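Long-range contacts in endo-beta-mannanase (Opitutaceae bacterium TAV5, PDB 7BOB), which acts as an exo-beta-1,4-mannosidase of glycoside hydrolase family 5, probably releasing mannose from the ends of mannan-derived chains in the termite hindgut: residues T56-F60 with Y314-C318; R62-P68 with F109-W113; S98-M104 with N155-P161; I127-A131 with R177-A181. All coordinates share one frame. Residues are numbered along the deposited sequence.

Contact 1 (T56-F60 with Y314-C318); sequences TVRFF and YLWWC
Residues T56-F60 form an extended strand that faces Y314-C318, the end of another strand and the loop after it. No hydrogen bond joins them, because strand 20-23 lies between; the closest CA pair, R58 and L315, is 7.7 Å apart. T56 points inward with chi1 p, its OG1 3.3 Å from L315 CD2 and weakly hydrogen-bonded to V20 O. V57 turns away to helix 75-89. R58 points inward again in an extended side chain (chi1 to chi3 all t). Its CB lies 4.0 Å from L315 CD1, so the aliphatic stem meets leucine, and its NH1 reaches 4.3 Å from W317 CZ3, at the edge of the indole. The buried charge is balanced by D152 and E281. F59, like V57, packs outward against helix 75-89. F60 (chi1 m) closes the inward series with CZ 3.5 Å from W317 CZ3; the rings are oblique, planes at 41° and centroids 5.7 Å apart. W317 (chi1 t) swings its broad end over from a sideways CB, just before a cis peptide to C318. Alternating residues facing core and helices, and a non-proline cis peptide after the eighth strand, are hallmarks of the (beta/alpha)8 barrel of family 5 glycosidases.

Contact 2 (R62-P68 with F109-W113); sequences RWPDFEP and FWPPW
Segment R62-P68 makes one helical turn, 63-66, with R62 at the N-cap position and E67 leaving helical geometry; E67 N bonds to W63 O at 2.9 Å. Segment F109-W113 has no regular structure; it is extended through F109-P111, then turns at P112-W113, and the P64 and P111 CA atoms lie 4.0 Å apart. P64 packs its CD 3.2 Å from F109 O. W63 (chi1 t, chi2 near 0°) is central: P111 CG lies over its five-membered ring, 3.5 Å from the centroid, a CH-pi contact, while W113 (chi1 p) turns its edge to the W63 face, an offset edge-to-face pair with six-membered rings at 86° and their centroids 5.6 Å apart. W113 NE1 donates to E67 O at 2.9 Å, and W63 NE1 to E67 OE1 at 3.0 Å; OE2 of E67 pairs with R129. R62 NE bridges to D65 OD2 at 2.7 Å; NH1, salt-bridged to E32, also lies 3.5 Å from F109 CD1. P111 on the W63 face thus joins loops following strands at the C-terminal end of a (beta/alpha)8 barrel.

Contact 3 (S98-M104 with N155-P161); sequences SLFVGWM and NELDALP
The amide of N155 holds this contact together: ND2 (chi1 t) donates to W103 O at 2.9 Å, and the backbone N155 N makes a weak 3.5 Å bond to F100 O. A water adds a bridge, donating to F100 O (2.9 Å) and N155 O (2.8 Å) and accepting from W103 N (2.8 Å). The segments are the end of strand 94-101 with the loop after it, and the loop after 151-154, in a (beta/alpha)8 barrel. N155-E156 matches the Asn-Glu pair that clan GH-A enzymes carry after the fourth strand, whose glutamate is the acid/base, probably the role of E156; its OE2 bonds to H240, and its OE1 is 3.3 Å from W103 NE1. The closest CA pair is V101 and N155, 5.8 Å apart. The first loop bends at F100, centre of an inverse gamma turn, then passes a cis peptide into G102, whose phi of 105° suits a residue without a side chain. Farther out, F100 CB lies 3.9 Å from L157 CD2. W103 (chi1 t) spreads its indole over the second loop, with L160 CD2 4.1 Å from its CB and A159 CB in a CH-pi contact, 3.8 Å from the six-membered ring centroid and 16° off the normal.

Contact 4 (I127-A131 with R177-A181); sequences IERGA and RMTGA
Two helical segments, I127-A131 and R177-A181, run side by side with their axes 9.6 Å apart; their N-to-C directions differ by only 30° (signed crossing angle -30°), so both point roughly the same way. A131 and M178 have the closest CA atoms, at 5.4 Å. At the exposed edge the charges satisfy each other. R177, curled with chi1 to chi3 all m, gives NH2 to E128 OE1 at 3.1 Å and NH1 to E128 OE2 at 3.2 Å, a two-pronged salt bridge. A methyl group suits the flat face of the guanidinium, whose hydrogens lie in its plane: I127 CG2 sits over it, 3.6 Å from R177 NH1. The segments belong to helices 124-141 and 168-183, the outer helices that follow the third and fourth strands of the (beta/alpha)8 barrel. Deeper in, A131 N donates to I127 O and A181 N to R177 O, both at 2.9 Å. M178 SD, 3.5 Å from A131 N, therefore meets a donor already in use. The flexible methionine reaches across to the other helix, its CE 3.5 Å from I127 O and 4.1 Å from A131 CB; a side chain on G130 would crowd its sulphur. Small alanines allow a close approach here, A181 CB lying 3.6 Å from A131 O.

Overall arrangement
All four contacts lie in the N-terminal (beta/alpha)8 barrel. The 314-318 segment comes last in sequence, on the eighth strand, so contacts 2, 3 and 4 all lie within the span between the segments of contact 1. Contacts 1 and 3 share its parallel sheet through neighbouring strands 56-62 and 94-101, their centres about 15 Å apart; R58 NH2 hydrogen-bonds to N155 OD1 there. Contact 2 follows directly on strand 56-62 and crosses contact 3 in the sequence, its centre about 13 Å from it, with F109 O hydrogen-bonded to G102 N. Contact 4 lies among the outer helices, tied to contact 2 by the R129-E67 salt bridge and to contact 3 by F100 against M178. Continuous packing thus runs from barrel core through the probable active-site loops to the helical shell.

Contact 1 (T56-F60 with Y314-C318)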
loop_
_atom_site.group_PDB
_atom_site.type_symbol
_atom_site.label_atom_id
_atom_site.label_comp_id
_atom_site.label_asym_id
_atom_site.label_seq_id
_atom_site.Cartn_x
_atom_site.Cartn_y
_atom_site.Cartn_z
ATOM N N THR A 56 13.311 -37.914 19.151
ATOM C CA THR A 56 12.215 -37.558 18.257
ATOM C C THR A 56 12.760 -37.146 16.891
ATOM O O THR A 56 13.903 -36.707 16.752
ATOM C CB THR A 56 11.367 -36.411 18.817
ATOM O OG1 THR A 56 12.236 -35.343 19.194
ATOM C CG2 THR A 56 10.580 -36.840 20.052
ATOM N N VAL A 57 11.924 -37.298 15.864
ATOM C CA VAL A 57 12.278 -36.832 14.531
ATOM C C VAL A 57 11.005 -36.294 13.903
ATOM O O VAL A 57 9.979 -36.986 13.883
ATOM C CB VAL A 57 12.923 -37.928 13.656
ATOM C CG1 VAL A 57 12.020 -39.185 13.514
ATOM C CG2 VAL A 57 13.338 -37.355 12.272
ATOM N N ARG A 58 11.050 -35.036 13.456
ATOM C CA ARG A 58 9.946 -34.431 12.726
ATOM C C ARG A 58 10.170 -34.626 11.231
ATOM O O ARG A 58 11.253 -34.324 10.712
ATOM C CB ARG A 58 9.823 -32.942 13.045
ATOM C CG ARG A 58 8.697 -32.242 12.290
ATOM C CD ARG A 58 8.381 -30.908 12.918
ATOM N NE ARG A 58 7.295 -30.183 12.262
ATOM C CZ ARG A 58 7.427 -28.984 11.671
ATOM N NH1 ARG A 58 8.611 -28.376 11.601
ATOM N NH2 ARG A 58 6.370 -28.390 11.144
ATOM N N PHE A 59 9.160 -35.143 10.546
ATOM C CA PHE A 59 9.266 -35.309 9.110
ATOM C C PHE A 59 7.916 -34.994 8.472
ATOM O O PHE A 59 6.891 -34.877 9.151
ATOM C CB PHE A 59 9.786 -36.710 8.753
ATOM C CG PHE A 59 8.848 -37.832 9.102
ATOM C CD1 PHE A 59 9.131 -38.685 10.160
ATOM C CD2 PHE A 59 7.712 -38.080 8.345
ATOM C CE1 PHE A 59 8.292 -39.734 10.478
ATOM C CE2 PHE A 59 6.859 -39.145 8.663
ATOM C CZ PHE A 59 7.149 -39.957 9.731
ATOM N N PHE A 60 7.913 -34.871 7.152
ATOM C CA PHE A 60 6.821 -34.208 6.461
ATOM C C PHE A 60 6.183 -35.136 5.443
ATOM O O PHE A 60 6.858 -35.650 4.543
ATOM C CB PHE A 60 7.346 -32.925 5.824
ATOM C CG PHE A 60 8.145 -32.123 6.779
ATOM C CD1 PHE A 60 7.515 -31.362 7.747
ATOM C CD2 PHE A 60 9.531 -32.215 6.795
ATOM C CE1 PHE A 60 8.260 -30.628 8.682
ATOM C CE2 PHE A 60 10.271 -31.509 7.715
ATOM C CZ PHE A 60 9.635 -30.719 8.665
ATOM N N TYR A 314 12.744 -29.479 21.823
ATOM C CA TYR A 314 13.694 -28.728 21.002
ATOM C C TYR A 314 14.047 -29.556 19.780
ATOM O O TYR A 314 14.631 -30.637 19.915
ATOM C CB TYR A 314 14.968 -28.368 21.792
ATOM C CG TYR A 314 14.665 -27.805 23.159
ATOM C CD1 TYR A 314 14.631 -26.421 23.390
ATOM C CD2 TYR A 314 14.396 -28.659 24.225
ATOM C CE1 TYR A 314 14.332 -25.922 24.645
ATOM C CE2 TYR A 314 14.091 -28.176 25.462
ATOM C CZ TYR A 314 14.058 -26.812 25.678
ATOM O OH TYR A 314 13.754 -26.376 26.945
ATOM N N LEU A 315 13.710 -29.046 18.599
ATOM C CA LEU A 315 13.971 -29.728 17.336
ATOM C C LEU A 315 14.723 -28.787 16.408
ATOM O O LEU A 315 14.216 -27.717 16.054
ATOM C CB LEU A 315 12.671 -30.204 16.674
ATOM C CG LEU A 315 11.789 -31.132 17.514
ATOM C CD1 LEU A 315 10.533 -31.491 16.748
ATOM C CD2 LEU A 315 12.568 -32.378 17.893
ATOM N N TRP A 316 15.921 -29.191 16.018
ATOM C CA TRP A 316 16.774 -28.376 15.178
ATOM C C TRP A 316 16.316 -28.413 13.717
ATOM O O TRP A 316 15.755 -29.406 13.246
ATOM C CB TRP A 316 18.207 -28.876 15.315
ATOM C CG TRP A 316 19.144 -28.377 14.292
ATOM C CD1 TRP A 316 19.406 -28.933 13.072
ATOM C CD2 TRP A 316 19.983 -27.231 14.403
ATOM N NE1 TRP A 316 20.363 -28.202 12.420
ATOM C CE2 TRP A 316 20.730 -27.145 13.214
ATOM C CE3 TRP A 316 20.187 -26.275 15.402
ATOM C CZ2 TRP A 316 21.651 -26.121 12.981
ATOM C CZ3 TRP A 316 21.108 -25.263 15.175
ATOM C CH2 TRP A 316 21.835 -25.201 13.979
ATOM N N TRP A 317 16.563 -27.310 12.999
ATOM C CA TRP A 317 16.381 -27.246 11.547
ATOM C C TRP A 317 17.733 -27.022 10.880
ATOM O O TRP A 317 18.360 -25.990 11.107
ATOM C CB TRP A 317 15.421 -26.116 11.110
ATOM C CG TRP A 317 15.126 -26.327 9.655
ATOM C CD1 TRP A 317 15.964 -26.074 8.597
ATOM C CD2 TRP A 317 13.967 -26.965 9.106
ATOM N NE1 TRP A 317 15.381 -26.503 7.417
ATOM C CE2 TRP A 317 14.156 -27.049 7.702
ATOM C CE3 TRP A 317 12.776 -27.446 9.658
ATOM C CZ2 TRP A 317 13.207 -27.618 6.851
ATOM C CZ3 TRP A 317 11.825 -28.023 8.800
ATOM C CH2 TRP A 317 12.054 -28.103 7.421
ATOM N N CYS A 318 18.169 -27.947 10.027
ATOM C CA CYS A 318 17.582 -29.271 9.842
ATOM C C CYS A 318 18.752 -30.282 9.968
ATOM O O CYS A 318 19.907 -29.883 10.202
ATOM C CB CYS A 318 16.868 -29.367 8.484
ATOM S SG CYS A 318 18.018 -29.142 7.110
#

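Contact 2 (R62-P68 with F109-W113)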
loop_
_atom_site.group_PDB
_atom_site.type_symbol
_atom_site.label_atom_id
_atom_site.label_comp_id
_atom_site.label_asym_id
_atom_site.label_seq_id
_atom_site.Cartn_x
_atom_site.Cartn_y
_atom_site.Cartn_z
ATOM N N ARG A 62 4.465 -35.146 2.471
ATOM C CA ARG A 62 4.213 -34.174 1.411
ATOM C C ARG A 62 2.973 -34.601 0.624
ATOM O O ARG A 62 2.990 -35.622 -0.081
ATOM C CB ARG A 62 5.435 -34.024 0.510
ATOM C CG ARG A 62 5.419 -32.722 -0.268
ATOM C CD ARG A 62 6.702 -32.500 -1.066
ATOM N NE ARG A 62 6.900 -33.528 -2.086
ATOM C CZ ARG A 62 7.718 -33.390 -3.122
ATOM N NH1 ARG A 62 8.404 -32.265 -3.282
ATOM N NH2 ARG A 62 7.837 -34.359 -4.010
ATOM N N TRP A 63 1.900 -33.813 0.765
ATOM C CA TRP A 63 0.573 -34.134 0.236
ATOM C C TRP A 63 0.554 -34.518 -1.240
ATOM O O TRP A 63 -0.073 -35.535 -1.570
ATOM C CB TRP A 63 -0.370 -32.949 0.487
ATOM C CG TRP A 63 -1.824 -33.265 0.357
ATOM C CD1 TRP A 63 -2.382 -34.467 0.031
ATOM C CD2 TRP A 63 -2.917 -32.357 0.566
ATOM N NE1 TRP A 63 -3.754 -34.363 0.016
ATOM C CE2 TRP A 63 -4.106 -33.077 0.340
ATOM C CE3 TRP A 63 -3.002 -31.003 0.912
ATOM C CZ2 TRP A 63 -5.367 -32.497 0.463
ATOM C CZ3 TRP A 63 -4.255 -30.427 1.026
ATOM C CH2 TRP A 63 -5.423 -31.181 0.802
ATOM N N PRO A 64 1.166 -33.767 -2.171
ATOM C CA PRO A 64 1.149 -34.219 -3.576
ATOM C C PRO A 64 1.686 -35.623 -3.748
ATOM O O PRO A 64 1.161 -36.383 -4.576
ATOM C CB PRO A 64 2.038 -33.198 -4.294
ATOM C CG PRO A 64 2.840 -32.516 -3.171
ATOM C CD PRO A 64 1.887 -32.486 -2.023
ATOM N N ASP A 65 2.717 -35.996 -2.980
ATOM C CA ASP A 65 3.272 -37.337 -3.111
ATOM C C ASP A 65 2.226 -38.388 -2.777
ATOM O O ASP A 65 2.160 -39.441 -3.424
ATOM C CB ASP A 65 4.488 -37.500 -2.191
ATOM C CG ASP A 65 5.681 -36.656 -2.616
ATOM O OD1 ASP A 65 5.979 -36.558 -3.821
ATOM O OD2 ASP A 65 6.352 -36.111 -1.721
ATOM N N PHE A 66 1.388 -38.111 -1.780
ATOM C CA PHE A 66 0.517 -39.134 -1.212
ATOM C C PHE A 66 -0.879 -39.146 -1.831
ATOM O O PHE A 66 -1.566 -40.171 -1.747
ATOM C CB PHE A 66 0.401 -38.952 0.309
ATOM C CG PHE A 66 1.595 -39.464 1.089
ATOM C CD1 PHE A 66 2.765 -38.709 1.177
ATOM C CD2 PHE A 66 1.549 -40.709 1.740
ATOM C CE1 PHE A 66 3.876 -39.175 1.901
ATOM C CE2 PHE A 66 2.657 -41.181 2.464
ATOM C CZ PHE A 66 3.823 -40.421 2.542
ATOM N N GLU A 67 -1.322 -38.052 -2.443
ATOM C CA GLU A 67 -2.610 -38.004 -3.138
ATOM C C GLU A 67 -2.428 -37.351 -4.500
ATOM O O GLU A 67 -2.877 -36.221 -4.725
ATOM C CB GLU A 67 -3.660 -37.259 -2.315
ATOM C CG GLU A 67 -5.075 -37.600 -2.740
ATOM C CD GLU A 67 -6.121 -36.843 -1.967
ATOM O OE1 GLU A 67 -5.797 -36.294 -0.896
ATOM O OE2 GLU A 67 -7.273 -36.790 -2.437
ATOM N N PRO A 68 -1.762 -38.038 -5.435
ATOM C CA PRO A 68 -1.507 -37.434 -6.751
ATOM C C PRO A 68 -2.764 -37.171 -7.561
ATOM O O PRO A 68 -2.728 -36.325 -8.463
ATOM C CB PRO A 68 -0.608 -38.464 -7.446
ATOM C CG PRO A 68 -0.873 -39.745 -6.716
ATOM C CD PRO A 68 -1.124 -39.356 -5.298
ATOM N N PHE A 109 4.111 -26.983 -2.050
ATOM C CA PHE A 109 3.975 -28.291 -2.692
ATOM C C PHE A 109 2.561 -28.776 -2.419
ATOM O O PHE A 109 2.292 -29.357 -1.364
ATOM C CB PHE A 109 5.023 -29.271 -2.156
ATOM C CG PHE A 109 6.431 -28.821 -2.406
ATOM C CD1 PHE A 109 7.049 -29.088 -3.618
ATOM C CD2 PHE A 109 7.113 -28.069 -1.462
ATOM C CE1 PHE A 109 8.339 -28.654 -3.863
ATOM C CE2 PHE A 109 8.403 -27.625 -1.704
ATOM C CZ PHE A 109 9.019 -27.922 -2.908
ATOM N N TRP A 110 1.667 -28.529 -3.352
ATOM C CA TRP A 110 0.281 -28.923 -3.241
ATOM C C TRP A 110 -0.042 -29.998 -4.277
ATOM O O TRP A 110 0.692 -30.180 -5.258
ATOM C CB TRP A 110 -0.652 -27.715 -3.446
ATOM C CG TRP A 110 -0.660 -26.675 -2.351
ATOM C CD1 TRP A 110 -0.625 -25.314 -2.525
ATOM C CD2 TRP A 110 -0.732 -26.893 -0.924
ATOM N NE1 TRP A 110 -0.669 -24.679 -1.305
ATOM C CE2 TRP A 110 -0.729 -25.623 -0.307
ATOM C CE3 TRP A 110 -0.806 -28.032 -0.113
ATOM C CZ2 TRP A 110 -0.792 -25.462 1.087
ATOM C CZ3 TRP A 110 -0.867 -27.869 1.274
ATOM C CH2 TRP A 110 -0.858 -26.591 1.854
ATOM N N PRO A 111 -1.123 -30.748 -4.082
ATOM C CA PRO A 111 -1.517 -31.721 -5.105
ATOM C C PRO A 111 -1.850 -31.020 -6.400
ATOM O O PRO A 111 -2.326 -29.867 -6.402
ATOM C CB PRO A 111 -2.750 -32.402 -4.490
ATOM C CG PRO A 111 -2.520 -32.298 -2.991
ATOM C CD PRO A 111 -1.863 -30.917 -2.815
ATOM N N PRO A 112 -1.581 -31.656 -7.544
ATOM C CA PRO A 112 -1.823 -30.979 -8.832
ATOM C C PRO A 112 -3.281 -30.621 -9.071
ATOM O O PRO A 112 -3.553 -29.669 -9.809
ATOM C CB PRO A 112 -1.307 -31.984 -9.869
ATOM C CG PRO A 112 -1.215 -33.305 -9.157
ATOM C CD PRO A 112 -0.955 -32.980 -7.711
ATOM N N TRP A 113 -4.222 -31.324 -8.436
ATOM C CA TRP A 113 -5.644 -31.050 -8.601
ATOM C C TRP A 113 -6.139 -29.871 -7.771
ATOM O O TRP A 113 -7.340 -29.569 -7.804
ATOM C CB TRP A 113 -6.459 -32.293 -8.254
ATOM C CG TRP A 113 -5.980 -33.028 -7.044
ATOM C CD1 TRP A 113 -5.109 -34.092 -7.011
ATOM C CD2 TRP A 113 -6.361 -32.783 -5.682
ATOM N NE1 TRP A 113 -4.945 -34.526 -5.724
ATOM C CE2 TRP A 113 -5.697 -33.739 -4.885
ATOM C CE3 TRP A 113 -7.212 -31.864 -5.065
ATOM C CZ2 TRP A 113 -5.838 -33.782 -3.496
ATOM C CZ3 TRP A 113 -7.360 -31.921 -3.685
ATOM C CH2 TRP A 113 -6.673 -32.869 -2.917
#

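Contact 3 (S98-M104 with N155-P161)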
loop_
_atom_site.group_PDB
_atom_site.type_symbol
_atom_site.label_atom_id
_atom_site.label_comp_id
_atom_site.label_asym_id
_atom_site.label_seq_id
_atom_site.Cartn_x
_atom_site.Cartn_y
_atom_site.Cartn_z
ATOM N N SER A 98 4.183 -34.571 9.940
ATOM C CA SER A 98 3.519 -33.310 9.618
ATOM C C SER A 98 2.721 -33.515 8.342
ATOM O O SER A 98 3.295 -33.899 7.316
ATOM C CB SER A 98 4.545 -32.186 9.463
ATOM O OG SER A 98 3.929 -30.922 9.269
ATOM N N LEU A 99 1.405 -33.260 8.411
ATOM C CA LEU A 99 0.459 -33.676 7.369
ATOM C C LEU A 99 0.365 -32.667 6.228
ATOM O O LEU A 99 0.618 -33.004 5.064
ATOM C CB LEU A 99 -0.934 -33.899 7.977
ATOM C CG LEU A 99 -0.975 -34.901 9.144
ATOM C CD1 LEU A 99 -2.394 -35.375 9.451
ATOM C CD2 LEU A 99 -0.065 -36.105 8.892
ATOM N N PHE A 100 -0.033 -31.430 6.542
ATOM C CA PHE A 100 -0.421 -30.462 5.519
ATOM C C PHE A 100 0.824 -29.699 5.086
ATOM O O PHE A 100 1.155 -28.627 5.589
ATOM C CB PHE A 100 -1.534 -29.558 6.035
ATOM C CG PHE A 100 -2.891 -30.216 6.004
ATOM C CD1 PHE A 100 -3.581 -30.358 4.807
ATOM C CD2 PHE A 100 -3.460 -30.720 7.161
ATOM C CE1 PHE A 100 -4.827 -30.988 4.771
ATOM C CE2 PHE A 100 -4.708 -31.344 7.138
ATOM C CZ PHE A 100 -5.388 -31.488 5.951
ATOM N N VAL A 101 1.546 -30.311 4.154
ATOM C CA VAL A 101 2.817 -29.812 3.645
ATOM C C VAL A 101 2.773 -29.986 2.130
ATOM O O VAL A 101 2.844 -31.116 1.640
ATOM C CB VAL A 101 4.020 -30.572 4.233
ATOM C CG1 VAL A 101 5.314 -29.985 3.734
ATOM C CG2 VAL A 101 3.990 -30.568 5.768
ATOM N N GLY A 102 2.642 -28.885 1.390
ATOM C CA GLY A 102 2.518 -27.555 1.958
ATOM C C GLY A 102 3.773 -26.703 1.853
ATOM O O GLY A 102 4.594 -26.882 0.948
ATOM N N TRP A 103 3.900 -25.778 2.801
ATOM C CA TRP A 103 5.020 -24.843 2.850
ATOM C C TRP A 103 6.292 -25.549 3.297
ATOM O O TRP A 103 6.281 -26.267 4.300
ATOM C CB TRP A 103 4.675 -23.733 3.832
ATOM C CG TRP A 103 5.691 -22.619 3.983
ATOM C CD1 TRP A 103 6.781 -22.610 4.805
ATOM C CD2 TRP A 103 5.662 -21.341 3.338
ATOM N NE1 TRP A 103 7.444 -21.414 4.702
ATOM C CE2 TRP A 103 6.780 -20.612 3.809
ATOM C CE3 TRP A 103 4.806 -20.742 2.400
ATOM C CZ2 TRP A 103 7.070 -19.312 3.374
ATOM C CZ3 TRP A 103 5.091 -19.441 1.966
ATOM C CH2 TRP A 103 6.215 -18.741 2.462
ATOM N N MET A 104 7.396 -25.337 2.574
ATOM C CA MET A 104 8.632 -26.058 2.888
ATOM C C MET A 104 9.826 -25.403 2.199
ATOM O O MET A 104 9.946 -25.480 0.964
ATOM C CB MET A 104 8.502 -27.526 2.466
ATOM C CG MET A 104 9.741 -28.342 2.779
ATOM S SD MET A 104 10.250 -28.187 4.535
ATOM C CE MET A 104 8.768 -28.741 5.394
ATOM N N ASN A 155 3.177 -27.800 8.290
ATOM C CA ASN A 155 4.342 -26.956 8.471
ATOM C C ASN A 155 4.011 -25.498 8.142
ATOM O O ASN A 155 3.755 -25.156 6.980
ATOM C CB ASN A 155 5.511 -27.415 7.620
ATOM C CG ASN A 155 6.739 -26.616 7.950
ATOM O OD1 ASN A 155 6.966 -26.337 9.122
ATOM N ND2 ASN A 155 7.484 -26.174 6.944
ATOM N N GLU A 156 4.031 -24.649 9.169
ATOM C CA GLU A 156 3.986 -23.194 9.010
ATOM C C GLU A 156 2.789 -22.786 8.164
ATOM O O GLU A 156 2.904 -22.041 7.186
ATOM C CB GLU A 156 5.297 -22.675 8.418
ATOM C CG GLU A 156 6.513 -23.067 9.273
ATOM C CD GLU A 156 7.728 -22.186 9.060
ATOM O OE1 GLU A 156 7.902 -21.647 7.935
ATOM O OE2 GLU A 156 8.517 -22.039 10.030
ATOM N N LEU A 157 1.622 -23.317 8.541
ATOM C CA LEU A 157 0.412 -23.039 7.786
ATOM C C LEU A 157 0.089 -21.556 7.810
ATOM O O LEU A 157 -0.627 -21.067 6.932
ATOM C CB LEU A 157 -0.755 -23.859 8.335
ATOM C CG LEU A 157 -0.666 -25.382 8.085
ATOM C CD1 LEU A 157 -1.489 -26.165 9.118
ATOM C CD2 LEU A 157 -1.082 -25.732 6.660
ATOM N N ASP A 158 0.632 -20.828 8.785
ATOM C CA ASP A 158 0.410 -19.400 8.897
ATOM C C ASP A 158 1.296 -18.582 7.964
ATOM O O ASP A 158 1.116 -17.366 7.884
ATOM C CB ASP A 158 0.653 -18.982 10.338
ATOM C CG ASP A 158 2.074 -19.254 10.769
ATOM O OD1 ASP A 158 2.485 -20.407 10.794
ATOM O OD2 ASP A 158 2.810 -18.312 11.053
ATOM N N ALA A 159 2.276 -19.199 7.314
ATOM C CA ALA A 159 3.115 -18.526 6.335
ATOM C C ALA A 159 2.509 -18.546 4.939
ATOM O O ALA A 159 3.036 -17.881 4.042
ATOM C CB ALA A 159 4.496 -19.189 6.287
ATOM N N LEU A 160 1.436 -19.313 4.748
ATOM C CA LEU A 160 0.860 -19.524 3.435
ATOM C C LEU A 160 0.173 -18.252 2.936
ATOM O O LEU A 160 -0.528 -17.580 3.704
ATOM C CB LEU A 160 -0.157 -20.658 3.487
ATOM C CG LEU A 160 0.413 -22.071 3.592
ATOM C CD1 LEU A 160 -0.688 -23.047 3.978
ATOM C CD2 LEU A 160 1.110 -22.477 2.292
ATOM N N PRO A 161 0.325 -17.918 1.655
ATOM C CA PRO A 161 -0.463 -16.797 1.104
ATOM C C PRO A 161 -1.946 -16.973 1.354
ATOM O O PRO A 161 -2.674 -15.980 1.452
ATOM C CB PRO A 161 -0.160 -16.825 -0.407
ATOM C CG PRO A 161 0.829 -17.911 -0.635
ATOM C CD PRO A 161 0.953 -18.752 0.619
HETATM O O HOH W 1 2.062 -25.996 4.950
#

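Contact 4 (I127-A131 with R177-A181)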
loop_
_atom_site.group_PDB
_atom_site.type_symbol
_atom_site.label_atom_id
_atom_site.label_comp_id
_atom_site.label_asym_id
_atom_site.label_seq_id
_atom_site.Cartn_x
_atom_site.Cartn_y
_atom_site.Cartn_z
ATOM N N ILE A 127 -11.579 -28.179 1.564
ATOM C CA ILE A 127 -11.927 -28.571 2.922
ATOM C C ILE A 127 -12.248 -30.062 2.968
ATOM O O ILE A 127 -11.670 -30.816 3.762
ATOM C CB ILE A 127 -13.080 -27.704 3.453
ATOM C CG1 ILE A 127 -12.577 -26.278 3.707
ATOM C CG2 ILE A 127 -13.610 -28.255 4.753
ATOM C CD1 ILE A 127 -13.653 -25.297 4.174
ATOM N N GLU A 128 -13.124 -30.524 2.068
ATOM C CA GLU A 128 -13.476 -31.943 2.047
ATOM C C GLU A 128 -12.264 -32.810 1.727
ATOM O O GLU A 128 -11.954 -33.744 2.470
ATOM C CB GLU A 128 -14.617 -32.189 1.054
ATOM C CG GLU A 128 -15.958 -31.575 1.500
ATOM C CD GLU A 128 -16.117 -31.537 3.032
ATOM O OE1 GLU A 128 -16.046 -32.602 3.690
ATOM O OE2 GLU A 128 -16.316 -30.435 3.588
ATOM N N ARG A 129 -11.557 -32.513 0.628
ATOM C CA ARG A 129 -10.365 -33.290 0.288
ATOM C C ARG A 129 -9.328 -33.248 1.409
ATOM O O ARG A 129 -8.640 -34.243 1.663
ATOM C CB ARG A 129 -9.754 -32.789 -1.018
ATOM C CG ARG A 129 -10.579 -33.094 -2.254
ATOM C CD ARG A 129 -10.328 -34.509 -2.774
ATOM N NE ARG A 129 -11.227 -35.497 -2.168
ATOM C CZ ARG A 129 -10.808 -36.597 -1.553
ATOM N NH1 ARG A 129 -9.510 -36.841 -1.484
ATOM N NH2 ARG A 129 -11.672 -37.457 -1.015
ATOM N N GLY A 130 -9.203 -32.110 2.098
ATOM C CA GLY A 130 -8.249 -32.032 3.191
ATOM C C GLY A 130 -8.635 -32.916 4.361
ATOM O O GLY A 130 -7.794 -33.631 4.913
ATOM N N ALA A 131 -9.915 -32.897 4.743
ATOM C CA ALA A 131 -10.378 -33.747 5.835
ATOM C C ALA A 131 -10.142 -35.221 5.519
ATOM O O ALA A 131 -9.608 -35.970 6.346
ATOM C CB ALA A 131 -11.861 -33.489 6.110
ATOM N N ARG A 177 -11.949 -28.491 11.540
ATOM C CA ARG A 177 -12.276 -29.621 10.676
ATOM C C ARG A 177 -11.104 -30.583 10.542
ATOM O O ARG A 177 -11.299 -31.802 10.551
ATOM C CB ARG A 177 -12.711 -29.128 9.304
ATOM C CG ARG A 177 -14.093 -28.481 9.286
ATOM C CD ARG A 177 -15.207 -29.508 9.390
ATOM N NE ARG A 177 -14.992 -30.650 8.506
ATOM C CZ ARG A 177 -15.464 -30.747 7.265
ATOM N NH1 ARG A 177 -16.192 -29.776 6.742
ATOM N NH2 ARG A 177 -15.217 -31.831 6.547
ATOM N N MET A 178 -9.882 -30.065 10.405
ATOM C CA MET A 178 -8.745 -30.951 10.195
ATOM C C MET A 178 -8.342 -31.658 11.485
ATOM O O MET A 178 -7.950 -32.823 11.453
ATOM C CB MET A 178 -7.557 -30.184 9.624
ATOM C CG MET A 178 -7.811 -29.541 8.285
ATOM S SD MET A 178 -8.562 -30.686 7.104
ATOM C CE MET A 178 -10.086 -29.845 6.718
ATOM N N THR A 179 -8.421 -30.977 12.629
ATOM C CA THR A 179 -8.210 -31.680 13.888
ATOM C C THR A 179 -9.324 -32.694 14.130
ATOM O O THR A 179 -9.063 -33.812 14.580
ATOM C CB THR A 179 -8.133 -30.695 15.057
ATOM O OG1 THR A 179 -9.340 -29.913 15.106
ATOM C CG2 THR A 179 -6.908 -29.791 14.933
ATOM N N GLY A 180 -10.570 -32.317 13.844
ATOM C CA GLY A 180 -11.673 -33.238 14.047
ATOM C C GLY A 180 -11.539 -34.497 13.213
ATOM O O GLY A 180 -11.879 -35.594 13.668
ATOM N N ALA A 181 -11.035 -34.352 11.981
ATOM C CA ALA A 181 -10.807 -35.508 11.115
ATOM C C ALA A 181 -9.745 -36.427 11.699
ATOM O O ALA A 181 -9.866 -37.657 11.631
ATOM C CB ALA A 181 -10.387 -35.045 9.721
#